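DNA protection during starvation protein (PDB 1TJO) probably protects DNA from oxidative damage by oxidising ferrous iron with hydrogen peroxide and storing it as ferric mineral inside a hollow twelve-subunit shell. Local coordinates at residues 116-130 with 156-170. Numbering follows the deposited sequence.
Sequences RTSLANDMAIYGDII and LIELEDDAHHIEHYL. With MG (magnesium ion), chain H.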
ATOM      1  N   ARG A 116       2.675 -28.592  25.574  1.00 18.75           N
ATOM      2  CA  ARG A 116       2.469 -28.045  26.884  1.00 18.04           C
ATOM      3  C   ARG A 116       3.835 -27.897  27.605  1.00 19.21           C
ATOM      4  O   ARG A 116       4.101 -26.863  28.233  1.00 21.29           O
ATOM      5  CB  ARG A 116       1.485 -28.904  27.670  1.00 18.88           C
ATOM      6  CG  ARG A 116       0.056 -28.812  27.252  1.00 18.97           C
ATOM      7  CD  ARG A 116      -0.924 -29.362  28.295  1.00 21.29           C
ATOM      8  NE  ARG A 116      -0.942 -28.508  29.471  1.00 19.13           N
ATOM      9  CZ  ARG A 116      -1.657 -27.396  29.597  1.00 19.07           C
ATOM     10  NH1 ARG A 116      -2.490 -26.958  28.661  1.00 19.66           N
ATOM     11  NH2 ARG A 116      -1.515 -26.682  30.693  1.00 19.50           N
ATOM     12  N   THR A 117       4.700 -28.902  27.471  1.00 19.36           N
ATOM     13  CA  THR A 117       6.003 -28.850  28.095  1.00 19.47           C
ATOM     14  C   THR A 117       6.823 -27.733  27.501  1.00 18.82           C
ATOM     15  O   THR A 117       7.483 -26.960  28.229  1.00 18.21           O
ATOM     16  CB  THR A 117       6.680 -30.190  27.918  1.00 21.32           C
ATOM     17  OG1 THR A 117       5.987 -31.156  28.709  1.00 21.52           O
ATOM     18  CG2 THR A 117       8.124 -30.183  28.443  1.00 23.48           C
ATOM     19  N   SER A 118       6.805 -27.666  26.172  1.00 18.49           N
ATOM     20  CA  SER A 118       7.546 -26.687  25.430  1.00 18.40           C
ATOM     21  C   SER A 118       7.146 -25.276  25.837  1.00 17.21           C
ATOM     22  O   SER A 118       7.992 -24.476  26.184  1.00 18.74           O
ATOM     23  CB  SER A 118       7.392 -26.893  23.906  1.00 18.19           C
ATOM     24  OG  SER A 118       7.836 -28.200  23.541  1.00 20.56           O
ATOM     25  N   LEU A 119       5.854 -24.966  25.825  1.00 18.04           N
ATOM     26  CA  LEU A 119       5.421 -23.659  26.227  1.00 19.10           C
ATOM     27  C   LEU A 119       5.732 -23.342  27.685  1.00 19.21           C
ATOM     28  O   LEU A 119       6.083 -22.212  27.968  1.00 18.68           O
ATOM     29  CB  LEU A 119       3.940 -23.468  25.960  1.00 19.64           C
ATOM     30  CG  LEU A 119       3.440 -22.859  24.651  1.00 26.23           C
ATOM     31  CD1 LEU A 119       4.367 -22.789  23.459  1.00 24.71           C
ATOM     32  CD2 LEU A 119       2.017 -23.273  24.358  1.00 23.61           C
ATOM     33  N   ALA A 120       5.632 -24.325  28.585  1.00 19.07           N
ATOM     34  CA  ALA A 120       5.945 -24.056  29.979  1.00 19.75           C
ATOM     35  C   ALA A 120       7.430 -23.706  30.137  1.00 19.26           C
ATOM     36  O   ALA A 120       7.806 -22.829  30.925  1.00 19.07           O
ATOM     37  CB  ALA A 120       5.606 -25.232  30.808  1.00 20.53           C
ATOM     38  N   ASN A 121       8.289 -24.369  29.376  1.00 18.56           N
ATOM     39  CA  ASN A 121       9.715 -24.045  29.391  1.00 18.93           C
ATOM     40  C   ASN A 121       9.967 -22.607  28.870  1.00 19.48           C
ATOM     41  O   ASN A 121      10.820 -21.846  29.423  1.00 20.40           O
ATOM     42  CB  ASN A 121      10.505 -25.058  28.548  1.00 18.29           C
ATOM     43  CG  ASN A 121      10.629 -26.402  29.191  1.00 20.18           C
ATOM     44  OD1 ASN A 121      10.531 -26.517  30.403  1.00 20.90           O
ATOM     45  ND2 ASN A 121      10.911 -27.433  28.405  1.00 18.16           N
ATOM     46  N   ASP A 122       9.199 -22.210  27.857  1.00 18.96           N
ATOM     47  CA  ASP A 122       9.331 -20.857  27.314  1.00 20.36           C
ATOM     48  C   ASP A 122       8.864 -19.826  28.311  1.00 19.55           C
ATOM     49  O   ASP A 122       9.471 -18.778  28.448  1.00 19.65           O
ATOM     50  CB  ASP A 122       8.535 -20.686  26.004  1.00 20.61           C
ATOM     51  CG  ASP A 122       9.076 -21.537  24.900  1.00 22.99           C
ATOM     52  OD1 ASP A 122      10.283 -21.932  24.995  1.00 20.74           O
ATOM     53  OD2 ASP A 122       8.364 -21.858  23.900  1.00 21.61           O
ATOM     54  N   MET A 123       7.756 -20.114  28.960  1.00 20.26           N
ATOM     55  CA  MET A 123       7.154 -19.239  29.958  1.00 21.51           C
ATOM     56  C   MET A 123       8.161 -18.916  31.062  1.00 21.59           C
ATOM     57  O   MET A 123       8.246 -17.786  31.485  1.00 21.35           O
ATOM     58  CB  MET A 123       5.891 -19.866  30.559  1.00 23.36           C
ATOM     59  CG  MET A 123       4.946 -18.784  31.046  1.00 26.27           C
ATOM     60  SD  MET A 123       3.361 -19.422  31.668  1.00 32.72           S
ATOM     61  CE  MET A 123       3.898 -20.272  32.907  1.00 33.29           C
ATOM     62  N   ALA A 124       8.961 -19.888  31.444  1.00 21.23           N
ATOM     63  CA  ALA A 124       9.975 -19.704  32.493  1.00 21.24           C
ATOM     64  C   ALA A 124      11.090 -18.772  32.025  1.00 20.28           C
ATOM     65  O   ALA A 124      11.607 -17.947  32.801  1.00 22.23           O
ATOM     66  CB  ALA A 124      10.559 -21.031  32.942  1.00 21.87           C
ATOM     67  N   ILE A 125      11.477 -18.910  30.772  1.00 19.62           N
ATOM     68  CA  ILE A 125      12.448 -17.995  30.195  1.00 17.96           C
ATOM     69  C   ILE A 125      11.903 -16.567  30.190  1.00 17.50           C
ATOM     70  O   ILE A 125      12.597 -15.655  30.593  1.00 18.43           O
ATOM     71  CB  ILE A 125      12.866 -18.439  28.787  1.00 18.46           C
ATOM     72  CG1 ILE A 125      13.579 -19.797  28.818  1.00 20.38           C
ATOM     73  CG2 ILE A 125      13.755 -17.403  28.217  1.00 18.89           C
ATOM     74  CD1 ILE A 125      13.850 -20.369  27.471  1.00 24.12           C
ATOM     75  N   TYR A 126      10.675 -16.371  29.702  1.00 17.58           N
ATOM     76  CA  TYR A 126      10.082 -15.034  29.668  1.00 18.26           C
ATOM     77  C   TYR A 126      10.076 -14.394  31.013  1.00 18.37           C
ATOM     78  O   TYR A 126      10.447 -13.228  31.168  1.00 19.15           O
ATOM     79  CB  TYR A 126       8.632 -15.063  29.159  1.00 19.15           C
ATOM     80  CG  TYR A 126       8.512 -14.998  27.648  1.00 17.67           C
ATOM     81  CD1 TYR A 126       8.164 -16.119  26.930  1.00 19.57           C
ATOM     82  CD2 TYR A 126       8.654 -13.781  26.957  1.00 17.81           C
ATOM     83  CE1 TYR A 126       8.024 -16.071  25.560  1.00 19.85           C
ATOM     84  CE2 TYR A 126       8.511 -13.720  25.578  1.00 17.27           C
ATOM     85  CZ  TYR A 126       8.191 -14.871  24.891  1.00 19.24           C
ATOM     86  OH  TYR A 126       8.007 -14.873  23.534  1.00 19.50           O
ATOM     87  N   GLY A 127       9.681 -15.169  32.015  1.00 19.43           N
ATOM     88  CA  GLY A 127       9.588 -14.659  33.364  1.00 20.64           C
ATOM     89  C   GLY A 127      10.901 -14.187  33.895  1.00 20.21           C
ATOM     90  O   GLY A 127      10.981 -13.116  34.502  1.00 18.93           O
ATOM     91  N   ASP A 128      11.946 -14.942  33.647  1.00 19.99           N
ATOM     92  CA  ASP A 128      13.286 -14.545  34.096  1.00 20.72           C
ATOM     93  C   ASP A 128      13.743 -13.244  33.430  1.00 19.99           C
ATOM     94  O   ASP A 128      14.345 -12.362  34.050  1.00 19.29           O
ATOM     95  CB  ASP A 128      14.264 -15.659  33.719  1.00 19.99           C
ATOM     96  CG  ASP A 128      14.145 -16.898  34.610  1.00 24.99           C
ATOM     97  OD1 ASP A 128      13.305 -16.965  35.533  1.00 29.34           O
ATOM     98  OD2 ASP A 128      14.884 -17.866  34.410  1.00 31.12           O
ATOM     99  N   ILE A 129      13.438 -13.117  32.131  1.00 17.52           N
ATOM    100  CA  ILE A 129      13.829 -11.946  31.352  1.00 18.49           C
ATOM    101  C   ILE A 129      13.031 -10.720  31.801  1.00 17.11           C
ATOM    102  O   ILE A 129      13.551  -9.637  31.881  1.00 18.41           O
ATOM    103  CB  ILE A 129      13.654 -12.185  29.838  1.00 18.27           C
ATOM    104  CG1 ILE A 129      14.672 -13.239  29.373  1.00 19.55           C
ATOM    105  CG2 ILE A 129      13.888 -10.893  29.076  1.00 20.84           C
ATOM    106  CD1 ILE A 129      14.515 -13.715  27.941  1.00 22.36           C
ATOM    107  N   ILE A 130      11.772 -10.921  32.103  1.00 18.18           N
ATOM    108  CA  ILE A 130      10.865  -9.866  32.500  1.00 18.94           C
ATOM    109  C   ILE A 130      11.323  -9.301  33.848  1.00 19.64           C
ATOM    110  O   ILE A 130      11.417  -8.105  33.992  1.00 20.30           O
ATOM    111  CB  ILE A 130       9.426 -10.388  32.551  1.00 18.92           C
ATOM    112  CG1 ILE A 130       8.843 -10.451  31.121  1.00 19.02           C
ATOM    113  CG2 ILE A 130       8.525  -9.482  33.381  1.00 18.22           C
ATOM    114  CD1 ILE A 130       7.710 -11.317  31.035  1.00 19.84           C
ATOM    115  N   LEU A 156      10.049  -4.449  27.035  1.00 21.48           N
ATOM    116  CA  LEU A 156       9.374  -5.157  28.104  1.00 21.73           C
ATOM    117  C   LEU A 156       7.911  -5.336  27.804  1.00 21.51           C
ATOM    118  O   LEU A 156       7.345  -6.426  28.059  1.00 21.84           O
ATOM    119  CB  LEU A 156       9.540  -4.394  29.429  1.00 21.54           C
ATOM    120  CG  LEU A 156       8.888  -4.981  30.662  1.00 23.35           C
ATOM    121  CD1 LEU A 156       9.500  -6.264  30.984  1.00 24.83           C
ATOM    122  CD2 LEU A 156       9.045  -4.039  31.851  1.00 21.82           C
ATOM    123  N   ILE A 157       7.241  -4.303  27.300  1.00 21.99           N
ATOM    124  CA  ILE A 157       5.822  -4.467  27.046  1.00 23.34           C
ATOM    125  C   ILE A 157       5.546  -5.563  25.977  1.00 22.40           C
ATOM    126  O   ILE A 157       4.600  -6.310  26.104  1.00 23.50           O
ATOM    127  CB  ILE A 157       5.125  -3.097  26.731  1.00 25.54           C
ATOM    128  CG1 ILE A 157       3.601  -3.292  26.750  1.00 31.51           C
ATOM    129  CG2 ILE A 157       5.609  -2.506  25.488  1.00 27.38           C
ATOM    130  CD1 ILE A 157       2.976  -3.474  25.439  1.00 37.22           C
ATOM    131  N   GLU A 158       6.367  -5.640  24.939  1.00 22.24           N
ATOM    132  CA  GLU A 158       6.244  -6.686  23.910  1.00 23.18           C
ATOM    133  C   GLU A 158       6.516  -8.078  24.469  1.00 20.79           C
ATOM    134  O   GLU A 158       5.779  -9.027  24.175  1.00 21.92           O
ATOM    135  CB  GLU A 158       7.221  -6.429  22.788  1.00 24.00           C
ATOM    136  CG  GLU A 158       7.050  -5.097  22.064  1.00 28.60           C
ATOM    137  CD  GLU A 158       5.674  -4.835  21.516  1.00 38.50           C
ATOM    138  OE1 GLU A 158       4.986  -5.808  21.083  1.00 41.79           O
ATOM    139  OE2 GLU A 158       5.270  -3.627  21.487  1.00 42.92           O
ATOM    140  N   LEU A 159       7.527  -8.200  25.322  1.00 20.28           N
ATOM    141  CA  LEU A 159       7.867  -9.503  25.922  1.00 20.39           C
ATOM    142  C   LEU A 159       6.774  -9.916  26.898  1.00 20.30           C
ATOM    143  O   LEU A 159       6.395 -11.104  26.929  1.00 20.17           O
ATOM    144  CB  LEU A 159       9.240  -9.432  26.579  1.00 22.11           C
ATOM    145  CG  LEU A 159      10.451  -9.396  25.656  1.00 26.15           C
ATOM    146  CD1 LEU A 159      10.264  -8.664  24.380  1.00 35.06           C
ATOM    147  CD2 LEU A 159      11.670  -8.869  26.440  1.00 29.46           C
ATOM    148  N   GLU A 160       6.231  -8.967  27.655  1.00 20.52           N
ATOM    149  CA  GLU A 160       5.120  -9.281  28.582  1.00 21.06           C
ATOM    150  C   GLU A 160       3.896  -9.731  27.822  1.00 21.89           C
ATOM    151  O   GLU A 160       3.184 -10.648  28.259  1.00 21.36           O
ATOM    152  CB  GLU A 160       4.804  -8.147  29.560  1.00 21.10           C
ATOM    153  CG  GLU A 160       5.934  -7.877  30.575  1.00 21.01           C
ATOM    154  CD  GLU A 160       5.456  -7.091  31.789  1.00 24.79           C
ATOM    155  OE1 GLU A 160       4.225  -6.987  31.997  1.00 27.26           O
ATOM    156  OE2 GLU A 160       6.318  -6.566  32.535  1.00 25.48           O
ATOM    157  N   ASP A 161       3.616  -9.105  26.684  1.00 21.18           N
ATOM    158  CA  ASP A 161       2.456  -9.527  25.937  1.00 21.95           C
ATOM    159  C   ASP A 161       2.608 -10.964  25.487  1.00 21.61           C
ATOM    160  O   ASP A 161       1.673 -11.789  25.597  1.00 20.46           O
ATOM    161  CB  ASP A 161       2.256  -8.636  24.723  1.00 22.26           C
ATOM    162  CG  ASP A 161       0.861  -8.779  24.131  1.00 29.78           C
ATOM    163  OD1 ASP A 161       0.752  -8.949  22.904  1.00 38.52           O
ATOM    164  OD2 ASP A 161      -0.162  -8.804  24.842  1.00 37.78           O
ATOM    165  N   ASP A 162       3.774 -11.321  24.965  1.00 19.93           N
ATOM    166  CA  ASP A 162       3.959 -12.713  24.543  1.00 21.35           C
ATOM    167  C   ASP A 162       3.966 -13.721  25.689  1.00 21.05           C
ATOM    168  O   ASP A 162       3.416 -14.797  25.568  1.00 20.54           O
ATOM    169  CB  ASP A 162       5.256 -12.858  23.760  1.00 21.52           C
ATOM    170  CG  ASP A 162       5.187 -12.185  22.425  1.00 25.90           C
ATOM    171  OD1 ASP A 162       4.031 -12.029  21.960  1.00 28.63           O
ATOM    172  OD2 ASP A 162       6.177 -11.842  21.771  1.00 24.60           O
ATOM    173  N   ALA A 163       4.557 -13.351  26.826  1.00 20.17           N
ATOM    174  CA  ALA A 163       4.512 -14.207  28.016  1.00 19.93           C
ATOM    175  C   ALA A 163       3.077 -14.463  28.460  1.00 19.78           C
ATOM    176  O   ALA A 163       2.692 -15.582  28.798  1.00 18.81           O
ATOM    177  CB  ALA A 163       5.292 -13.595  29.138  1.00 20.27           C
ATOM    178  N   HIS A 164       2.290 -13.416  28.441  1.00 19.93           N
ATOM    179  CA  HIS A 164       0.866 -13.493  28.783  1.00 21.06           C
ATOM    180  C   HIS A 164       0.108 -14.420  27.816  1.00 19.62           C
ATOM    181  O   HIS A 164      -0.747 -15.188  28.270  1.00 20.12           O
ATOM    182  CB  HIS A 164       0.256 -12.089  28.814  1.00 23.08           C
ATOM    183  CG  HIS A 164      -1.223 -12.085  28.819  1.00 26.90           C
ATOM    184  ND1 HIS A 164      -1.965 -11.770  27.703  1.00 33.75           N
ATOM    185  CD2 HIS A 164      -2.103 -12.426  29.785  1.00 26.22           C
ATOM    186  CE1 HIS A 164      -3.249 -11.883  27.999  1.00 35.28           C
ATOM    187  NE2 HIS A 164      -3.359 -12.286  29.252  1.00 34.28           N
ATOM    188  N   HIS A 165       0.401 -14.373  26.518  1.00 19.29           N
ATOM    189  CA  HIS A 165      -0.252 -15.245  25.557  1.00 20.04           C
ATOM    190  C   HIS A 165       0.046 -16.693  25.902  1.00 19.23           C
ATOM    191  O   HIS A 165      -0.823 -17.549  25.871  1.00 18.51           O
ATOM    192  CB  HIS A 165       0.238 -14.965  24.134  1.00 21.66           C
ATOM    193  CG  HIS A 165      -0.433 -13.816  23.492  1.00 28.67           C
ATOM    194  ND1 HIS A 165      -1.130 -13.939  22.306  1.00 36.72           N
ATOM    195  CD2 HIS A 165      -0.458 -12.508  23.816  1.00 35.14           C
ATOM    196  CE1 HIS A 165      -1.583 -12.749  21.952  1.00 35.86           C
ATOM    197  NE2 HIS A 165      -1.187 -11.861  22.847  1.00 39.54           N
ATOM    198  N   ILE A 166       1.290 -16.973  26.239  1.00 19.15           N
ATOM    199  CA  ILE A 166       1.644 -18.354  26.623  1.00 20.87           C
ATOM    200  C   ILE A 166       0.895 -18.801  27.852  1.00 20.11           C
ATOM    201  O   ILE A 166       0.362 -19.944  27.887  1.00 19.85           O
ATOM    202  CB  ILE A 166       3.192 -18.527  26.772  1.00 21.41           C
ATOM    203  CG1 ILE A 166       3.874 -18.384  25.417  1.00 22.74           C
ATOM    204  CG2 ILE A 166       3.556 -19.862  27.481  1.00 23.64           C
ATOM    205  CD1 ILE A 166       5.371 -18.215  25.485  1.00 27.15           C
ATOM    206  N   GLU A 167       0.805 -17.922  28.848  1.00 20.93           N
ATOM    207  CA  GLU A 167       0.014 -18.202  30.028  1.00 21.03           C
ATOM    208  C   GLU A 167      -1.424 -18.577  29.664  1.00 21.04           C
ATOM    209  O   GLU A 167      -1.953 -19.563  30.162  1.00 19.61           O
ATOM    210  CB  GLU A 167       0.025 -17.008  31.007  1.00 22.74           C
ATOM    211  CG  GLU A 167      -0.651 -17.311  32.335  1.00 27.28           C
ATOM    212  CD  GLU A 167      -0.178 -16.446  33.494  1.00 33.95           C
ATOM    213  OE1 GLU A 167      -0.518 -15.255  33.492  1.00 37.48           O
ATOM    214  OE2 GLU A 167       0.470 -16.976  34.433  1.00 38.47           O
ATOM    215  N   HIS A 168      -2.051 -17.800  28.771  1.00 19.24           N
ATOM    216  CA  HIS A 168      -3.362 -18.165  28.252  1.00 20.03           C
ATOM    217  C   HIS A 168      -3.493 -19.457  27.503  1.00 19.70           C
ATOM    218  O   HIS A 168      -4.472 -20.164  27.716  1.00 19.24           O
ATOM    219  CB  HIS A 168      -3.983 -17.040  27.485  1.00 19.97           C
ATOM    220  CG  HIS A 168      -4.600 -16.009  28.376  1.00 25.49           C
ATOM    221  ND1 HIS A 168      -5.604 -15.155  27.953  1.00 23.35           N
ATOM    222  CD2 HIS A 168      -4.389 -15.735  29.690  1.00 27.00           C
ATOM    223  CE1 HIS A 168      -5.960 -14.382  28.971  1.00 26.37           C
ATOM    224  NE2 HIS A 168      -5.233 -14.709  30.028  1.00 28.32           N
ATOM    225  N   TYR A 169      -2.503 -19.798  26.674  1.00 18.74           N
ATOM    226  CA  TYR A 169      -2.568 -21.056  25.932  1.00 19.41           C
ATOM    227  C   TYR A 169      -2.591 -22.269  26.878  1.00 19.18           C
ATOM    228  O   TYR A 169      -3.192 -23.281  26.540  1.00 20.13           O
ATOM    229  CB  TYR A 169      -1.361 -21.219  25.062  1.00 18.92           C
ATOM    230  CG  TYR A 169      -1.461 -20.591  23.686  1.00 20.68           C
ATOM    231  CD1 TYR A 169      -2.480 -20.947  22.807  1.00 21.95           C
ATOM    232  CD2 TYR A 169      -0.550 -19.619  23.296  1.00 20.43           C
ATOM    233  CE1 TYR A 169      -2.535 -20.400  21.529  1.00 23.90           C
ATOM    234  CE2 TYR A 169      -0.638 -19.050  22.042  1.00 22.80           C
ATOM    235  CZ  TYR A 169      -1.617 -19.449  21.170  1.00 24.06           C
ATOM    236  OH  TYR A 169      -1.653 -18.908  19.893  1.00 24.59           O
ATOM    237  N   LEU A 170      -1.925 -22.121  28.031  1.00 19.45           N
ATOM    238  CA  LEU A 170      -1.796 -23.151  29.059  1.00 20.02           C
ATOM    239  C   LEU A 170      -2.940 -23.235  30.044  1.00 20.13           C
ATOM    240  O   LEU A 170      -3.002 -24.173  30.855  1.00 20.97           O
ATOM    241  CB  LEU A 170      -0.495 -22.967  29.841  1.00 19.63           C
ATOM    242  CG  LEU A 170       0.754 -23.214  29.004  1.00 19.68           C
ATOM    243  CD1 LEU A 170       2.053 -22.875  29.711  1.00 22.48           C
ATOM    244  CD2 LEU A 170       0.807 -24.660  28.445  1.00 21.68           C
TER
HETATM  245 MG    MG H1402      -5.931 -14.823  32.486  0.50 30.13          MG
HETATM  246  O   HOH W   1      -4.491 -25.123  27.861  1.00 24.43           O
HETATM  247  O   HOH W   2       8.684 -12.628  22.281  1.00 22.52           O
HETATM  248  O   HOH W   3      -4.657 -16.397  33.113  1.00 38.16           O
HETATM  249  O   HOH W   4      -4.407 -13.676  32.630  1.00 33.47           O
HETATM  250  O   HOH W   5      -6.599 -14.703  34.324  1.00 55.73           O
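Tyr126 lays one face of its ring against the backbone of helix 146-169, with Ala163 N 4.1 Å above the ring plane, over its centre. Here the last two helices of the ferritin-like four-helix bundle run antiparallel; over residues 116-130 and 156-169 the axes come within 9.6 Å, with 148° between their directions. The tyrosine is a knob in the hole formed by Leu159, Asp162, Ala163 and Ile166; Ile166 CD1 presses on Tyr126 CE1 at 3.4 Å. Leu44 and Leu48 of helix 24-54 and Ala70 of helix 60-87 also touch this side chain. Its hydroxyl reaches Asp162 OD2 through a water lying in the ring plane. Ile166 returns the favour as a knob among Leu119, Asp122, Met123 and Tyr126, while Ile130 seats its CD1 on Ala163 CB at 3.8 Å. His168 NE2 binds a magnesium ion together with Gln86 and Glu56 of two other subunits. Farther along, a bend at chi3 (68°) sets one face of the Arg116 guanidinium over Leu170 CD2. Arg116 NH1 also hydrogen-bonds to Leu175 O of a neighbouring subunit, while NH2 donates in the guanidinium plane, nearly straight and 2.9 Å long, to a lone pair of Leu170 O.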